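PDB 4EGW: Cobalt/magnesium transport protein CorA from Methanocaldococcus jannaschii, which carries magnesium ions into the cell as a homopentamer, opening when cytoplasmic magnesium is low and closing when it is high. Local coordinates for residues Y100-T111 and T205-N216. Sequence-based numbering, arbitrary orientation.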
loop_
_atom_site.group_PDB
_atom_site.type_symbol
_atom_site.label_atom_id
_atom_site.label_comp_id
_atom_site.label_asym_id
_atom_site.label_seq_id
_atom_site.Cartn_x
_atom_site.Cartn_y
_atom_site.Cartn_z
ATOM N N TYR A 100 17.780 -7.780 4.092
ATOM C CA TYR A 100 16.549 -7.097 4.408
ATOM C C TYR A 100 15.466 -8.112 4.688
ATOM O O TYR A 100 15.470 -9.198 4.113
ATOM C CB TYR A 100 16.160 -6.217 3.238
ATOM C CG TYR A 100 15.469 -4.947 3.631
ATOM C CD1 TYR A 100 16.184 -3.879 4.144
ATOM C CD2 TYR A 100 14.096 -4.810 3.480
ATOM C CE1 TYR A 100 15.550 -2.704 4.499
ATOM C CE2 TYR A 100 13.453 -3.643 3.829
ATOM C CZ TYR A 100 14.182 -2.590 4.337
ATOM O OH TYR A 100 13.534 -1.426 4.685
ATOM N N LYS A 101 14.551 -7.767 5.591
ATOM C CA LYS A 101 13.438 -8.651 5.924
ATOM C C LYS A 101 12.178 -8.274 5.163
ATOM O O LYS A 101 11.657 -7.166 5.297
ATOM C CB LYS A 101 13.150 -8.642 7.424
ATOM C CG LYS A 101 14.126 -9.459 8.247
ATOM C CD LYS A 101 13.732 -10.921 8.347
ATOM C CE LYS A 101 14.819 -11.684 9.037
ATOM N NZ LYS A 101 14.428 -13.107 9.132
ATOM N N ALA A 102 11.684 -9.222 4.382
ATOM C CA ALA A 102 10.480 -9.023 3.616
ATOM C C ALA A 102 9.423 -10.003 4.106
ATOM O O ALA A 102 9.749 -11.103 4.559
ATOM C CB ALA A 102 10.772 -9.253 2.166
ATOM N N PRO A 103 8.148 -9.604 4.027
ATOM C CA PRO A 103 7.050 -10.494 4.410
ATOM C C PRO A 103 7.120 -11.832 3.658
ATOM O O PRO A 103 7.527 -11.885 2.502
ATOM C CB PRO A 103 5.801 -9.698 3.995
ATOM C CG PRO A 103 6.238 -8.276 3.999
ATOM C CD PRO A 103 7.654 -8.322 3.489
ATOM N N LEU A 104 6.728 -12.906 4.330
ATOM C CA LEU A 104 6.753 -14.247 3.762
ATOM C C LEU A 104 5.377 -14.839 3.976
ATOM O O LEU A 104 4.820 -14.769 5.072
ATOM C CB LEU A 104 7.792 -15.096 4.481
ATOM C CG LEU A 104 7.781 -16.593 4.193
ATOM C CD1 LEU A 104 8.004 -16.849 2.725
ATOM C CD2 LEU A 104 8.822 -17.329 5.043
ATOM N N PHE A 105 4.817 -15.428 2.937
ATOM C CA PHE A 105 3.428 -15.847 3.004
ATOM C C PHE A 105 3.309 -17.364 3.049
ATOM O O PHE A 105 4.079 -18.085 2.414
ATOM C CB PHE A 105 2.649 -15.255 1.834
ATOM C CG PHE A 105 3.091 -13.857 1.459
ATOM C CD1 PHE A 105 4.373 -13.622 0.969
ATOM C CD2 PHE A 105 2.227 -12.785 1.577
ATOM C CE1 PHE A 105 4.781 -12.344 0.619
ATOM C CE2 PHE A 105 2.630 -11.508 1.219
ATOM C CZ PHE A 105 3.907 -11.288 0.745
ATOM N N GLU A 106 2.358 -17.829 3.850
ATOM C CA GLU A 106 2.122 -19.246 4.074
ATOM C C GLU A 106 0.687 -19.343 4.554
ATOM O O GLU A 106 -0.060 -18.367 4.475
ATOM C CB GLU A 106 3.056 -19.781 5.164
ATOM C CG GLU A 106 4.479 -19.234 5.113
ATOM C CD GLU A 106 5.067 -18.982 6.495
ATOM O OE1 GLU A 106 4.588 -19.602 7.471
ATOM O OE2 GLU A 106 6.003 -18.157 6.599
ATOM N N GLU A 107 0.293 -20.509 5.054
ATOM C CA GLU A 107 -0.948 -20.585 5.807
ATOM C C GLU A 107 -0.916 -19.433 6.808
ATOM O O GLU A 107 -1.899 -18.709 6.968
ATOM C CB GLU A 107 -1.054 -21.920 6.547
ATOM C CG GLU A 107 -2.269 -22.030 7.464
ATOM C CD GLU A 107 -2.103 -23.093 8.541
ATOM O OE1 GLU A 107 -1.287 -22.877 9.463
ATOM O OE2 GLU A 107 -2.787 -24.140 8.469
ATOM N N ASP A 108 0.229 -19.261 7.468
ATOM C CA ASP A 108 0.449 -18.128 8.366
ATOM C C ASP A 108 1.630 -17.289 7.877
ATOM O O ASP A 108 2.553 -17.808 7.256
ATOM C CB ASP A 108 0.691 -18.604 9.802
ATOM C CG ASP A 108 -0.239 -17.937 10.804
ATOM O OD1 ASP A 108 -1.474 -17.999 10.609
ATOM O OD2 ASP A 108 0.267 -17.340 11.780
ATOM N N ILE A 109 1.602 -15.991 8.160
ATOM C CA ILE A 109 2.616 -15.082 7.628
ATOM C C ILE A 109 3.770 -14.841 8.596
ATOM O O ILE A 109 3.576 -14.752 9.809
ATOM C CB ILE A 109 2.016 -13.718 7.265
ATOM C CG1 ILE A 109 0.922 -13.865 6.205
ATOM C CG2 ILE A 109 3.106 -12.781 6.772
ATOM C CD1 ILE A 109 -0.392 -14.387 6.748
ATOM N N THR A 110 4.973 -14.738 8.045
ATOM C CA THR A 110 6.163 -14.347 8.804
ATOM C C THR A 110 7.048 -13.525 7.865
ATOM O O THR A 110 6.583 -13.088 6.817
ATOM C CB THR A 110 6.939 -15.554 9.403
ATOM O OG1 THR A 110 7.466 -16.374 8.354
ATOM C CG2 THR A 110 6.038 -16.392 10.318
ATOM N N THR A 111 8.297 -13.274 8.243
ATOM C CA THR A 111 9.210 -12.584 7.344
ATOM C C THR A 111 10.422 -13.438 7.050
ATOM O O THR A 111 10.680 -14.423 7.737
ATOM C CB THR A 111 9.691 -11.257 7.905
ATOM O OG1 THR A 111 10.532 -11.497 9.033
ATOM C CG2 THR A 111 8.519 -10.390 8.303
ATOM N N THR A 205 2.495 -13.644 13.581
ATOM C CA THR A 205 2.774 -12.829 12.409
ATOM C C THR A 205 3.417 -11.521 12.855
ATOM O O THR A 205 4.546 -11.215 12.464
ATOM C CB THR A 205 1.495 -12.520 11.595
ATOM O OG1 THR A 205 1.109 -13.677 10.839
ATOM C CG2 THR A 205 1.745 -11.360 10.659
ATOM N N LEU A 206 2.706 -10.787 13.710
ATOM C CA LEU A 206 3.125 -9.471 14.201
ATOM C C LEU A 206 4.529 -9.464 14.802
ATOM O O LEU A 206 5.351 -8.594 14.487
ATOM C CB LEU A 206 2.121 -8.953 15.234
ATOM C CG LEU A 206 1.111 -7.918 14.732
ATOM C CD1 LEU A 206 1.077 -7.862 13.216
ATOM C CD2 LEU A 206 -0.259 -8.195 15.287
ATOM N N VAL A 207 4.801 -10.435 15.667
ATOM C CA VAL A 207 6.120 -10.561 16.261
ATOM C C VAL A 207 7.232 -10.502 15.207
ATOM O O VAL A 207 8.235 -9.823 15.410
ATOM C CB VAL A 207 6.243 -11.874 17.064
ATOM C CG1 VAL A 207 7.593 -11.947 17.748
ATOM C CG2 VAL A 207 5.128 -11.982 18.090
ATOM N N TYR A 208 7.047 -11.221 14.095
ATOM C CA TYR A 208 8.034 -11.294 13.014
ATOM C C TYR A 208 8.145 -9.946 12.320
ATOM O O TYR A 208 9.246 -9.462 12.031
ATOM C CB TYR A 208 7.647 -12.378 11.981
ATOM C CG TYR A 208 8.244 -13.764 12.233
ATOM C CD1 TYR A 208 9.504 -14.104 11.745
ATOM C CD2 TYR A 208 7.542 -14.729 12.949
ATOM C CE1 TYR A 208 10.055 -15.368 11.975
ATOM C CE2 TYR A 208 8.084 -15.994 13.187
ATOM C CZ TYR A 208 9.342 -16.310 12.700
ATOM O OH TYR A 208 9.875 -17.565 12.937
ATOM N N PHE A 209 6.992 -9.344 12.046
ATOM C CA PHE A 209 6.968 -8.026 11.442
ATOM C C PHE A 209 7.674 -7.020 12.311
ATOM O O PHE A 209 8.425 -6.188 11.827
ATOM C CB PHE A 209 5.538 -7.563 11.218
ATOM C CG PHE A 209 4.941 -8.074 9.949
ATOM C CD1 PHE A 209 5.561 -9.091 9.245
ATOM C CD2 PHE A 209 3.772 -7.526 9.446
ATOM C CE1 PHE A 209 5.017 -9.569 8.077
ATOM C CE2 PHE A 209 3.212 -7.996 8.274
ATOM C CZ PHE A 209 3.833 -9.012 7.581
ATOM N N HIS A 210 7.425 -7.078 13.605
ATOM C CA HIS A 210 7.920 -6.010 14.441
ATOM C C HIS A 210 9.435 -6.087 14.535
ATOM O O HIS A 210 10.148 -5.099 14.323
ATOM C CB HIS A 210 7.281 -6.057 15.809
ATOM C CG HIS A 210 7.382 -4.761 16.540
ATOM N ND1 HIS A 210 8.405 -4.484 17.426
ATOM C CD2 HIS A 210 6.609 -3.651 16.496
ATOM C CE1 HIS A 210 8.245 -3.267 17.907
ATOM N NE2 HIS A 210 7.161 -2.739 17.360
ATOM N N LYS A 211 9.918 -7.282 14.845
ATOM C CA LYS A 211 11.340 -7.573 14.797
ATOM C C LYS A 211 11.903 -7.126 13.446
ATOM O O LYS A 211 12.901 -6.401 13.387
ATOM C CB LYS A 211 11.547 -9.079 14.961
ATOM C CG LYS A 211 12.509 -9.492 16.050
ATOM C CD LYS A 211 12.779 -10.992 15.944
ATOM C CE LYS A 211 13.997 -11.430 16.738
ATOM N NZ LYS A 211 14.435 -12.797 16.316
ATOM N N SER A 212 11.241 -7.550 12.370
ATOM C CA SER A 212 11.728 -7.317 11.010
ATOM C C SER A 212 11.790 -5.841 10.687
ATOM O O SER A 212 12.811 -5.341 10.226
ATOM C CB SER A 212 10.832 -8.015 9.981
ATOM O OG SER A 212 11.151 -9.390 9.855
ATOM N N LEU A 213 10.681 -5.151 10.928
ATOM C CA LEU A 213 10.581 -3.731 10.659
ATOM C C LEU A 213 11.590 -2.981 11.496
ATOM O O LEU A 213 12.103 -1.945 11.084
ATOM C CB LEU A 213 9.168 -3.251 10.958
ATOM C CG LEU A 213 8.163 -3.952 10.041
ATOM C CD1 LEU A 213 6.759 -3.949 10.615
ATOM C CD2 LEU A 213 8.186 -3.323 8.666
ATOM N N ILE A 214 11.885 -3.505 12.677
ATOM C CA ILE A 214 12.940 -2.922 13.476
ATOM C C ILE A 214 14.248 -3.034 12.694
ATOM O O ILE A 214 14.896 -2.028 12.395
ATOM C CB ILE A 214 13.077 -3.605 14.837
ATOM C CG1 ILE A 214 11.866 -3.294 15.706
ATOM C CG2 ILE A 214 14.294 -3.081 15.541
ATOM C CD1 ILE A 214 11.708 -1.821 15.958
ATOM N N ALA A 215 14.602 -4.262 12.326
ATOM C CA ALA A 215 15.871 -4.546 11.660
ATOM C C ALA A 215 15.992 -3.875 10.285
ATOM O O ALA A 215 17.077 -3.430 9.894
ATOM C CB ALA A 215 16.068 -6.044 11.545
ATOM N N ASN A 216 14.880 -3.822 9.551
ATOM C CA ASN A 216 14.812 -3.064 8.310
ATOM C C ASN A 216 15.063 -1.601 8.599
ATOM O O ASN A 216 15.844 -0.943 7.914
ATOM C CB ASN A 216 13.421 -3.178 7.698
ATOM C CG ASN A 216 13.224 -4.450 6.914
ATOM O OD1 ASN A 216 14.101 -5.311 6.876
ATOM N ND2 ASN A 216 12.057 -4.577 6.278
#
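Asn216 pairs with the backbone of Lys101 through both ends of its amide: Lys101 N donates to Asn216 OD1 (2.8 Å) and Asn216 ND2 donates to Lys101 O (2.8 Å), each on a lone pair in the carbonyl plane. A flipped amide would set OD1 against Lys101 O and ND2 against Lys101 N, so the two bonds fix its orientation; it lies stacked over one face of the Tyr100 ring, the planes 17° apart. Hydroxyls make two further polar links. A chi1 of -76° turns Thr205 OG1 toward Ile109 O, to which it donates at 2.9 Å, tilted from the carbonyl plane. Thr111 and Ser212 pair their hydroxyls at a modelled separation too short to be trusted in detail.

Apolar contacts fill in between. Thr110 lays CB over the Tyr208 ring in a CH-pi contact, 3.6 Å from the centroid, while Thr111 CG2 meets the Phe209 edge, 3.4 Å from CD1. Ile109 CG2 and Pro103 CB reach Phe209 CZ more loosely.

In this alpha/beta packing of the cytoplasmic domain, helix segment 205-216 runs roughly antiparallel to strand 100-104 (142°). Tyr169 OH of helix 156-186 hydrogen-bonds to Lys101 O, its second partner, and the Tyr169 ring meets Phe209 edge-to-face; Leu206 and Leu213 pack against helix 233-270.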